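Local coordinates for uncharacterized protein (Starkeya novella, PDB 5I20) that exports a broad range of amino acids, including threonine, methionine, lysine and glutamate, across the bacterial inner membrane, binding its substrates in a large central cavity, at residues Phe11-Ile14 with Leu15-Thr19; Val97-Leu100 with Trp101-Leu104; Gly144-Pro147 with Glu148-Pro151; Val221-Ala224 with Phe225-Asp229. All blocks are in the same frame, centred on the assembly; numbering follows the deposited sequence.

Interaction 1: Phe11-Ile14 with Leu15-Thr19; sequences FTAI and LLWST. With OLC ((2R)-2,3-dihydroxypropyl (9Z)-octadec-9-enoate), chain G; OLC ((2R)-2,3-dihydroxypropyl (9Z)-octadec-9-enoate), chain J.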
loop_
_atom_site.group_PDB
_atom_site.type_symbol
_atom_site.label_atom_id
_atom_site.label_comp_id
_atom_site.label_asym_id
_atom_site.label_seq_id
_atom_site.Cartn_x
_atom_site.Cartn_y
_atom_site.Cartn_z
ATOM N N PHE A 11 10.929 2.848 1.898
ATOM C CA PHE A 11 10.407 3.959 1.114
ATOM C C PHE A 11 10.335 3.619 -0.373
ATOM O O PHE A 11 9.631 4.288 -1.134
ATOM C CB PHE A 11 11.255 5.215 1.323
ATOM C CG PHE A 11 10.699 6.430 0.641
ATOM C CD1 PHE A 11 9.509 6.994 1.070
ATOM C CD2 PHE A 11 11.355 7.003 -0.435
ATOM C CE1 PHE A 11 8.984 8.111 0.443
ATOM C CE2 PHE A 11 10.836 8.121 -1.065
ATOM C CZ PHE A 11 9.648 8.674 -0.625
ATOM N N THR A 12 11.055 2.582 -0.789
ATOM C CA THR A 12 11.002 2.161 -2.182
ATOM C C THR A 12 9.652 1.507 -2.492
ATOM O O THR A 12 9.180 1.566 -3.627
ATOM C CB THR A 12 12.156 1.196 -2.541
ATOM O OG1 THR A 12 12.086 0.018 -1.731
ATOM C CG2 THR A 12 13.506 1.875 -2.329
ATOM N N ALA A 13 9.027 0.900 -1.484
ATOM C CA ALA A 13 7.677 0.356 -1.643
ATOM C C ALA A 13 6.685 1.476 -1.932
ATOM O O ALA A 13 5.802 1.340 -2.781
ATOM C CB ALA A 13 7.253 -0.414 -0.401
ATOM N N ILE A 14 6.844 2.582 -1.213
ATOM C CA ILE A 14 6.012 3.763 -1.401
ATOM C C ILE A 14 6.209 4.349 -2.798
ATOM O O ILE A 14 5.257 4.815 -3.426
ATOM C CB ILE A 14 6.322 4.828 -0.334
ATOM C CG1 ILE A 14 6.088 4.244 1.062
ATOM C CG2 ILE A 14 5.481 6.075 -0.551
ATOM C CD1 ILE A 14 6.649 5.092 2.192
ATOM N N LEU A 15 7.448 4.318 -3.283
ATOM C CA LEU A 15 7.746 4.768 -4.639
ATOM C C LEU A 15 7.076 3.871 -5.676
ATOM O O LEU A 15 6.503 4.358 -6.646
ATOM C CB LEU A 15 9.256 4.802 -4.878
ATOM C CG LEU A 15 10.047 5.841 -4.083
ATOM C CD1 LEU A 15 11.535 5.719 -4.371
ATOM C CD2 LEU A 15 9.548 7.243 -4.397
ATOM N N LEU A 16 7.142 2.560 -5.463
ATOM C CA LEU A 16 6.569 1.606 -6.408
ATOM C C LEU A 16 5.040 1.652 -6.402
ATOM O O LEU A 16 4.410 1.497 -7.445
ATOM C CB LEU A 16 7.065 0.186 -6.105
ATOM C CG LEU A 16 8.522 -0.103 -6.488
ATOM C CD1 LEU A 16 8.989 -1.422 -5.898
ATOM C CD2 LEU A 16 8.698 -0.106 -8.003
ATOM N N TRP A 17 4.447 1.879 -5.234
ATOM C CA TRP A 17 2.993 1.980 -5.130
ATOM C C TRP A 17 2.479 3.283 -5.737
ATOM O O TRP A 17 1.300 3.399 -6.064
ATOM C CB TRP A 17 2.550 1.856 -3.670
ATOM C CG TRP A 17 2.792 0.488 -3.105
ATOM C CD1 TRP A 17 2.811 -0.691 -3.793
ATOM C CD2 TRP A 17 3.070 0.159 -1.738
ATOM N NE1 TRP A 17 3.073 -1.734 -2.939
ATOM C CE2 TRP A 17 3.239 -1.239 -1.672
ATOM C CE3 TRP A 17 3.191 0.912 -0.565
ATOM C CZ2 TRP A 17 3.524 -1.901 -0.478
ATOM C CZ3 TRP A 17 3.470 0.253 0.619
ATOM C CH2 TRP A 17 3.634 -1.141 0.653
ATOM N N SER A 18 3.370 4.255 -5.895
ATOM C CA SER A 18 3.018 5.522 -6.527
ATOM C C SER A 18 2.749 5.357 -8.024
ATOM O O SER A 18 2.087 6.200 -8.634
ATOM C CB SER A 18 4.128 6.558 -6.312
ATOM O OG SER A 18 4.384 6.768 -4.934
ATOM N N THR A 19 3.263 4.278 -8.614
ATOM C CA THR A 19 3.123 4.058 -10.057
ATOM C C THR A 19 1.840 3.308 -10.432
ATOM O O THR A 19 1.587 3.067 -11.612
ATOM C CB THR A 19 4.325 3.268 -10.636
ATOM O OG1 THR A 19 4.271 1.903 -10.194
ATOM C CG2 THR A 19 5.647 3.891 -10.210
HETATM C C10 OLC G . -1.027 -0.252 0.247
HETATM C C9 OLC G . -0.078 -0.904 -0.697
HETATM C C11 OLC G . -2.390 -0.826 0.417
HETATM C C8 OLC G . -0.502 -2.101 -1.475
HETATM C C16 OLC G . -5.380 2.410 -2.063
HETATM C C12 OLC G . -3.353 0.256 0.769
HETATM C C7 OLC G . -0.847 -1.719 -2.874
HETATM C C15 OLC G . -5.846 1.126 -1.460
HETATM C C13 OLC G . -4.719 -0.127 0.307
HETATM C C6 OLC G . -1.227 -2.938 -3.647
HETATM C C14 OLC G . -5.509 1.098 -0.007
HETATM C C5 OLC G . -2.611 -2.785 -4.178
HETATM C C4 OLC G . -2.853 -3.780 -5.265
HETATM C C3 OLC G . -4.159 -3.493 -5.928
HETATM C C2 OLC G . -4.302 -4.353 -7.138
HETATM C C10 OLC J . 11.953 2.276 -6.832
HETATM C C9 OLC J . 12.754 1.283 -6.057
HETATM C C11 OLC J . 11.657 2.019 -8.272
HETATM C C8 OLC J . 13.159 0.002 -6.708
HETATM C C7 OLC J . 14.523 -0.387 -6.245
HETATM C C6 OLC J . 14.479 -0.784 -4.808
HETATM C C5 OLC J . 15.203 -2.076 -4.635
HETATM C C4 OLC J . 16.232 -1.949 -3.563
HETATM C C3 OLC J . 16.484 -3.298 -2.976
HETATM C C2 OLC J . 17.821 -3.323 -2.319
HETATM C C1 OLC J . 17.874 -4.448 -1.342
HETATM O O19 OLC J . 18.805 -4.431 -0.331
HETATM O O20 OLC J . 17.056 -5.354 -1.406
#

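Interaction 2: Val97-Leu100 with Trp101-Leu104; sequences VAYL and WPLL. With OLC ((2R)-2,3-dihydroxypropyl (9Z)-octadec-9-enoate), chain G.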
loop_
_atom_site.group_PDB
_atom_site.type_symbol
_atom_site.label_atom_id
_atom_site.label_comp_id
_atom_site.label_asym_id
_atom_site.label_seq_id
_atom_site.Cartn_x
_atom_site.Cartn_y
_atom_site.Cartn_z
ATOM N N VAL A 97 -11.060 6.905 2.156
ATOM C CA VAL A 97 -11.267 6.189 3.411
ATOM C C VAL A 97 -10.148 5.171 3.625
ATOM O O VAL A 97 -9.569 5.101 4.711
ATOM C CB VAL A 97 -12.643 5.485 3.453
ATOM C CG1 VAL A 97 -12.742 4.569 4.665
ATOM C CG2 VAL A 97 -13.761 6.514 3.484
ATOM N N ALA A 98 -9.826 4.404 2.587
ATOM C CA ALA A 98 -8.723 3.447 2.663
ATOM C C ALA A 98 -7.397 4.124 3.007
ATOM O O ALA A 98 -6.561 3.543 3.702
ATOM C CB ALA A 98 -8.592 2.675 1.354
ATOM N N TYR A 99 -7.206 5.354 2.538
ATOM C CA TYR A 99 -5.935 6.039 2.769
ATOM C C TYR A 99 -5.859 6.691 4.146
ATOM O O TYR A 99 -5.074 7.612 4.376
ATOM C CB TYR A 99 -5.663 7.069 1.669
ATOM C CG TYR A 99 -4.486 6.661 0.814
ATOM C CD1 TYR A 99 -3.188 6.777 1.294
ATOM C CD2 TYR A 99 -4.670 6.126 -0.454
ATOM C CE1 TYR A 99 -2.104 6.391 0.531
ATOM C CE2 TYR A 99 -3.589 5.737 -1.229
ATOM C CZ TYR A 99 -2.310 5.873 -0.730
ATOM O OH TYR A 99 -1.229 5.489 -1.490
ATOM N N LEU A 100 -6.678 6.187 5.061
ATOM C CA LEU A 100 -6.466 6.412 6.477
ATOM C C LEU A 100 -5.352 5.501 6.984
ATOM O O LEU A 100 -4.844 5.695 8.087
ATOM C CB LEU A 100 -7.751 6.163 7.272
ATOM C CG LEU A 100 -8.797 7.275 7.219
ATOM C CD1 LEU A 100 -10.121 6.802 7.796
ATOM C CD2 LEU A 100 -8.291 8.497 7.967
ATOM N N TRP A 101 -4.963 4.514 6.177
ATOM C CA TRP A 101 -4.003 3.511 6.645
ATOM C C TRP A 101 -2.612 4.049 7.013
ATOM O O TRP A 101 -1.968 3.484 7.894
ATOM C CB TRP A 101 -3.859 2.362 5.626
ATOM C CG TRP A 101 -3.143 2.632 4.318
ATOM C CD1 TRP A 101 -3.724 2.898 3.112
ATOM C CD2 TRP A 101 -1.723 2.601 4.075
ATOM N NE1 TRP A 101 -2.764 3.060 2.144
ATOM C CE2 TRP A 101 -1.528 2.881 2.705
ATOM C CE3 TRP A 101 -0.603 2.381 4.884
ATOM C CZ2 TRP A 101 -0.258 2.942 2.124
ATOM C CZ3 TRP A 101 0.663 2.443 4.303
ATOM C CH2 TRP A 101 0.821 2.720 2.937
ATOM N N PRO A 102 -2.135 5.126 6.361
ATOM C CA PRO A 102 -0.833 5.587 6.862
ATOM C C PRO A 102 -0.919 6.173 8.272
ATOM O O PRO A 102 -0.015 5.949 9.076
ATOM C CB PRO A 102 -0.423 6.658 5.847
ATOM C CG PRO A 102 -1.153 6.288 4.598
ATOM C CD PRO A 102 -2.478 5.772 5.079
ATOM N N LEU A 103 -1.992 6.902 8.564
ATOM C CA LEU A 103 -2.215 7.439 9.904
ATOM C C LEU A 103 -2.367 6.307 10.921
ATOM O O LEU A 103 -1.872 6.395 12.042
ATOM C CB LEU A 103 -3.452 8.342 9.921
ATOM C CG LEU A 103 -3.886 8.924 11.270
ATOM C CD1 LEU A 103 -2.784 9.784 11.873
ATOM C CD2 LEU A 103 -5.174 9.729 11.115
ATOM N N LEU A 104 -3.046 5.241 10.514
ATOM C CA LEU A 104 -3.279 4.098 11.388
ATOM C C LEU A 104 -1.974 3.411 11.773
ATOM O O LEU A 104 -1.791 3.016 12.923
ATOM C CB LEU A 104 -4.225 3.100 10.718
ATOM C CG LEU A 104 -5.672 3.566 10.556
ATOM C CD1 LEU A 104 -6.517 2.512 9.859
ATOM C CD2 LEU A 104 -6.266 3.927 11.912
HETATM C C10 OLC G . -1.027 -0.252 0.247
HETATM C C9 OLC G . -0.078 -0.904 -0.697
HETATM C C11 OLC G . -2.390 -0.826 0.417
HETATM C C8 OLC G . -0.502 -2.101 -1.475
HETATM C C16 OLC G . -5.380 2.410 -2.063
HETATM C C12 OLC G . -3.353 0.256 0.769
HETATM C C7 OLC G . -0.847 -1.719 -2.874
HETATM C C15 OLC G . -5.846 1.126 -1.460
HETATM C C13 OLC G . -4.719 -0.127 0.307
HETATM C C6 OLC G . -1.227 -2.938 -3.647
HETATM C C14 OLC G . -5.509 1.098 -0.007
HETATM C C5 OLC G . -2.611 -2.785 -4.178
HETATM C C4 OLC G . -2.853 -3.780 -5.265
HETATM C C3 OLC G . -4.159 -3.493 -5.928
HETATM C C2 OLC G . -4.302 -4.353 -7.138
#

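Interaction 3: Gly144-Pro147 with Glu148-Pro151; sequences GFAP and EYVP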
loop_
_atom_site.group_PDB
_atom_site.type_symbol
_atom_site.label_atom_id
_atom_site.label_comp_id
_atom_site.label_asym_id
_atom_site.label_seq_id
_atom_site.Cartn_x
_atom_site.Cartn_y
_atom_site.Cartn_z
ATOM N N GLY A 144 -18.665 13.804 -2.281
ATOM C CA GLY A 144 -20.047 13.689 -1.854
ATOM C C GLY A 144 -20.333 12.362 -1.177
ATOM O O GLY A 144 -20.713 11.388 -1.829
ATOM N N PHE A 145 -20.147 12.325 0.138
ATOM C CA PHE A 145 -20.409 11.121 0.916
ATOM C C PHE A 145 -21.904 10.938 1.148
ATOM O O PHE A 145 -22.542 11.745 1.822
ATOM C CB PHE A 145 -19.667 11.175 2.254
ATOM C CG PHE A 145 -18.184 10.963 2.132
ATOM C CD1 PHE A 145 -17.350 12.001 1.751
ATOM C CD2 PHE A 145 -17.624 9.724 2.402
ATOM C CE1 PHE A 145 -15.987 11.807 1.636
ATOM C CE2 PHE A 145 -16.260 9.524 2.292
ATOM C CZ PHE A 145 -15.440 10.567 1.911
ATOM N N ALA A 146 -22.454 9.867 0.583
ATOM C CA ALA A 146 -23.883 9.590 0.669
ATOM C C ALA A 146 -24.150 8.304 1.453
ATOM O O ALA A 146 -23.399 7.338 1.333
ATOM C CB ALA A 146 -24.481 9.501 -0.725
ATOM N N PRO A 147 -25.229 8.289 2.255
ATOM C CA PRO A 147 -25.566 7.167 3.144
ATOM C C PRO A 147 -25.692 5.814 2.441
ATOM O O PRO A 147 -25.482 4.786 3.081
ATOM C CB PRO A 147 -26.920 7.579 3.730
ATOM C CG PRO A 147 -26.942 9.058 3.634
ATOM C CD PRO A 147 -26.187 9.401 2.385
ATOM N N GLU A 148 -26.035 5.805 1.158
ATOM C CA GLU A 148 -26.210 4.542 0.446
ATOM C C GLU A 148 -24.869 3.872 0.145
ATOM O O GLU A 148 -24.823 2.694 -0.197
ATOM C CB GLU A 148 -27.000 4.751 -0.851
ATOM C CG GLU A 148 -26.424 5.790 -1.801
ATOM C CD GLU A 148 -26.938 7.191 -1.520
ATOM O OE1 GLU A 148 -27.142 7.529 -0.335
ATOM O OE2 GLU A 148 -27.144 7.954 -2.488
ATOM N N TYR A 149 -23.782 4.622 0.283
ATOM C CA TYR A 149 -22.453 4.095 -0.002
ATOM C C TYR A 149 -21.718 3.661 1.268
ATOM O O TYR A 149 -20.572 3.218 1.203
ATOM C CB TYR A 149 -21.624 5.135 -0.755
ATOM C CG TYR A 149 -22.199 5.521 -2.098
ATOM C CD1 TYR A 149 -22.713 4.557 -2.956
ATOM C CD2 TYR A 149 -22.241 6.850 -2.505
ATOM C CE1 TYR A 149 -23.248 4.904 -4.187
ATOM C CE2 TYR A 149 -22.775 7.208 -3.734
ATOM C CZ TYR A 149 -23.275 6.231 -4.569
ATOM O OH TYR A 149 -23.804 6.582 -5.789
ATOM N N VAL A 150 -22.392 3.776 2.411
ATOM C CA VAL A 150 -21.813 3.431 3.713
ATOM C C VAL A 150 -21.227 2.007 3.796
ATOM O O VAL A 150 -20.158 1.826 4.382
ATOM C CB VAL A 150 -22.853 3.623 4.849
ATOM C CG1 VAL A 150 -22.405 2.927 6.135
ATOM C CG2 VAL A 150 -23.079 5.107 5.105
ATOM N N PRO A 151 -21.905 0.996 3.213
ATOM C CA PRO A 151 -21.249 -0.319 3.230
ATOM C C PRO A 151 -19.877 -0.320 2.556
ATOM O O PRO A 151 -18.986 -1.052 2.989
ATOM C CB PRO A 151 -22.232 -1.205 2.460
ATOM C CG PRO A 151 -23.548 -0.595 2.728
ATOM C CD PRO A 151 -23.300 0.891 2.739
#

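Interaction 4: Val221-Ala224 with Phe225-Asp229; sequences VGIA and FYTWD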
loop_
_atom_site.group_PDB
_atom_site.type_symbol
_atom_site.label_atom_id
_atom_site.label_comp_id
_atom_site.label_asym_id
_atom_site.label_seq_id
_atom_site.Cartn_x
_atom_site.Cartn_y
_atom_site.Cartn_z
ATOM N N VAL A 221 4.403 -5.186 -6.672
ATOM C CA VAL A 221 4.133 -6.424 -5.951
ATOM C C VAL A 221 5.417 -7.212 -5.706
ATOM O O VAL A 221 5.779 -7.489 -4.561
ATOM C CB VAL A 221 3.130 -7.318 -6.709
ATOM C CG1 VAL A 221 2.997 -8.663 -6.018
ATOM C CG2 VAL A 221 1.773 -6.635 -6.817
ATOM N N GLY A 222 6.107 -7.559 -6.788
ATOM C CA GLY A 222 7.281 -8.411 -6.718
ATOM C C GLY A 222 8.493 -7.818 -6.027
ATOM O O GLY A 222 9.465 -8.521 -5.760
ATOM N N ILE A 223 8.446 -6.524 -5.744
ATOM C CA ILE A 223 9.533 -5.877 -5.023
ATOM C C ILE A 223 8.989 -5.096 -3.833
ATOM O O ILE A 223 9.553 -5.141 -2.739
ATOM C CB ILE A 223 10.342 -4.936 -5.939
ATOM C CG1 ILE A 223 11.055 -5.736 -7.032
ATOM C CG2 ILE A 223 11.360 -4.147 -5.132
ATOM C CD1 ILE A 223 11.814 -4.876 -8.016
ATOM N N ALA A 224 7.877 -4.401 -4.052
ATOM C CA ALA A 224 7.304 -3.505 -3.056
ATOM C C ALA A 224 6.945 -4.203 -1.744
ATOM O O ALA A 224 7.176 -3.656 -0.673
ATOM C CB ALA A 224 6.085 -2.811 -3.624
ATOM N N PHE A 225 6.385 -5.403 -1.814
ATOM C CA PHE A 225 5.990 -6.092 -0.589
ATOM C C PHE A 225 7.200 -6.599 0.187
ATOM O O PHE A 225 7.171 -6.673 1.415
ATOM C CB PHE A 225 5.028 -7.240 -0.897
ATOM C CG PHE A 225 3.650 -6.777 -1.265
ATOM C CD1 PHE A 225 2.808 -6.238 -0.306
ATOM C CD2 PHE A 225 3.200 -6.864 -2.571
ATOM C CE1 PHE A 225 1.540 -5.798 -0.642
ATOM C CE2 PHE A 225 1.933 -6.430 -2.913
ATOM C CZ PHE A 225 1.103 -5.896 -1.948
ATOM N N TYR A 226 8.269 -6.932 -0.525
ATOM C CA TYR A 226 9.484 -7.396 0.135
ATOM C C TYR A 226 10.251 -6.227 0.740
ATOM O O TYR A 226 10.784 -6.332 1.843
ATOM C CB TYR A 226 10.370 -8.166 -0.845
ATOM C CG TYR A 226 9.647 -9.309 -1.518
ATOM C CD1 TYR A 226 9.627 -10.579 -0.951
ATOM C CD2 TYR A 226 8.972 -9.115 -2.715
ATOM C CE1 TYR A 226 8.961 -11.622 -1.564
ATOM C CE2 TYR A 226 8.303 -10.153 -3.333
ATOM C CZ TYR A 226 8.300 -11.402 -2.753
ATOM O OH TYR A 226 7.634 -12.433 -3.370
ATOM N N THR A 227 10.298 -5.111 0.020
ATOM C CA THR A 227 11.014 -3.934 0.498
ATOM C C THR A 227 10.221 -3.244 1.612
ATOM O O THR A 227 10.786 -2.538 2.444
ATOM C CB THR A 227 11.302 -2.947 -0.659
ATOM O OG1 THR A 227 12.102 -1.860 -0.190
ATOM C CG2 THR A 227 10.031 -2.389 -1.219
ATOM N N TRP A 228 8.910 -3.468 1.629
ATOM C CA TRP A 228 8.047 -2.963 2.692
ATOM C C TRP A 228 8.215 -3.828 3.936
ATOM O O TRP A 228 8.219 -3.331 5.064
ATOM C CB TRP A 228 6.589 -2.947 2.227
ATOM C CG TRP A 228 5.605 -2.384 3.209
ATOM C CD1 TRP A 228 4.669 -3.080 3.919
ATOM C CD2 TRP A 228 5.441 -1.006 3.571
ATOM N NE1 TRP A 228 3.939 -2.224 4.705
ATOM C CE2 TRP A 228 4.390 -0.947 4.511
ATOM C CE3 TRP A 228 6.080 0.179 3.197
ATOM C CZ2 TRP A 228 3.968 0.252 5.080
ATOM C CZ3 TRP A 228 5.657 1.368 3.765
ATOM C CH2 TRP A 228 4.613 1.395 4.696
ATOM N N ASP A 229 8.364 -5.130 3.715
ATOM C CA ASP A 229 8.606 -6.074 4.798
ATOM C C ASP A 229 9.896 -5.725 5.537
ATOM O O ASP A 229 9.948 -5.776 6.768
ATOM C CB ASP A 229 8.666 -7.506 4.259
ATOM C CG ASP A 229 8.676 -8.544 5.362
ATOM O OD1 ASP A 229 7.626 -8.743 6.005
ATOM O OD2 ASP A 229 9.732 -9.174 5.576
#

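Interaction 1: Phe11-Ile14 with Leu15-Thr19
Ser-18 reaches back one turn to Ile-14, in the first transmembrane segment of this basket-shaped DMT-superfamily transporter. Its hydroxyl lies beside the backbone N (chi1 -58°), close to the preceding turn, and OG donates to Ile-14 O at 2.6 Å. Ser-18 N adds only a weak bond to the same oxygen. A serine suits this buried place because its short side chain can spend its proton on the chain's own carbonyl. The regular i to i+4 ladder satisfies the turns before it: Leu-15 N donates to Phe-11 O, Leu-16 N to Thr-12 O, and Trp-17 N to Ala-13 O at 2.9 Å. Leu-16 O is gripped twice, by Thr-19 N and by Thr-19 OG1 at 2.8 Å. Thr-12 OG1 bonds to Ile-9 O, earlier in the same helix 3-17, while Trp-17 NE1 bonds to Pro-220 O outside it. The Trp-17 indole is sandwiched. Ala-13 CB forms a CH-pi contact 3.9 Å from the centroid of the Trp-17 six-membered ring, and an alanine is small enough to fit under it. Carbon C9 of a bound monoolein lies over the opposite face, consistent with an indole bordering a lipid-filled part of the interior. On another side of the helix, Leu-15 CD2 touches Phe-11 CE2 at 3.7 Å.

Interaction 2: Val97-Leu100 with Trp101-Leu104
Tyr-99 and Trp-101 are brought together by two less common torsions. The tyrosine's chi1 of -112° falls outside the usual staggered positions, while Trp-101 CG sits between the backbone N and the carbonyl carbon (chi1 71°). As a result the two side chains run alongside each other, pointing the same way, with ring planes inclined at 35°. Trp-101 NE1 lies over one face of the phenol, offset toward the rim, 3.8 Å from Tyr-99 CE1. At the indole's edge, in plane, Ala-98 O comes within 3.0 Å of Trp-101 CD1, and the same oxygen accepts a hydrogen bond from Trp-101 N at 3.1 Å. Pro-102 has no N-H to give, so it suits the first turn of a new helix; its CG packs against Tyr-99 CD1 at 3.9 Å. Tyr-99 O is satisfied by the hydroxyl of Tyr-245. Leu-104 N then returns to Leu-100 O at 3.1 Å as the alpha-helical pattern resumes. Monoolein C12 approaches Trp-101 NE1 to 3.2 Å, so the aromatic pair borders a lipid chain. This is a broken transmembrane helix, 91-98 followed by 101-108, whose interruption presents aromatic rings probably toward the central cavity.

Interaction 3: Gly144-Pro147 with Glu148-Pro151
Ala-146 and Tyr-149 close a tight turn in which an extended backbone at Ala-146 gives way to 3-10 geometry from Pro-147 onward, with Tyr-149 N donating to Ala-146 O at 2.9 Å. A second i to i+3 bond, from Val-150 N to Pro-147 O, is weak. Proline suits the start of such a turn: its ring fixes phi near the helical value, and no N-H is needed there. Glu-148 folds back on the chain. Its CG is wedged between the backbone N and the carbonyl carbon (chi1 55°), and a bend at chi2 (-89°) turns the carboxylate toward the preceding residues. OE1 thereby comes 3.3 Å from Ala-146 CB and 3.4 Å from Pro-147 CD. These are van der Waals contacts with carbons; Pro-147 N, also near OE1, has no hydrogen to donate. A crystal neighbour also touches this glutamate. Its CG lies over the centre of the Tyr-149 ring, whose CD2 meets Ala-146 CB at 3.9 Å. Val-150 CG2 packs closely on Pro-147 O, at 3.2 Å. On the periplasmic surface, the turn leads from the loop after helix 119-136 into helix 150-169. Phe-145 lies against helix 91-98, Tyr-149 touches Ala-89 and Pro-90 just before that helix, and Tyr-153 of helix 150-169 bonds to Ala-146 N through its hydroxyl.

Interaction 4: Val221-Ala224 with Phe225-Asp229
Phe-225 and Tyr-226 present the edges of their rings to the preceding residues. Val-221 CG2 lies in the plane of the Phe-225 ring, 3.9 Å from CE2, and Val-221 O approaches Phe-225 CD2 to 3.3 Å near that plane. The ring also meets Phe-40, and a bound monoolein lies about 4 Å from its side chain, an apolar setting that suits phenylalanine. The edge of Tyr-226 faces Gly-222 CA in plane, while Gly-222 O lies obliquely 3.1 Å from Tyr-226 CD2; Gly-222 has no side chain, and its backbone alone meets the ring. The Tyr-226 hydroxyl bonds to Gly-43 O. Trp-228 turns away from Ala-224: its ring stacks on Trp-163, meets Trp-17 at a steep angle, and bonds through NE1 to Ser-167. Meanwhile the backbone takes up its helical pattern. Ile-223, at the N-cap position, offers its O to Thr-227 N at 2.9 Å and to Tyr-226 N in a weak bond. Ala-224 O accepts Trp-228 N at 2.9 Å. Thr-227 has OG1 opposite its own backbone N (chi1 -175°), where it probably bonds to Thr-12 OG1, and its methyl CG2 packs 3.2 Å from Ala-224 O. Hydroxyl and methyl thus point to different neighbours. The stretch is an interrupted transmembrane helix, 209-221 giving way to 224-234, with its tryptophan joining an aromatic cluster at the heart of the transporter.

How the interactions relate
In chain order the four contacts run from interaction 1 to interaction 4, with 1 and 2 in the first EamA-like region of the chain and 4 in the second. Interactions 1 and 4 lie closest, their centres about 9 Å apart, so helix 3-17 packs directly on helix 224-234 and joins the two regions. Interaction 2, with its centre about 16 Å from that of interaction 1, reaches both through Trp-101, which approaches Trp-17 and Trp-228; interactions 1 and 2 also share one monoolein molecule. Interaction 3 lies at the periplasmic surface, about 30 Å from interaction 1 between centres, and meets interaction 2 through Phe-145 and Val-97. Tryptophans from separate helices thus converge near the middle of the basket-shaped fold.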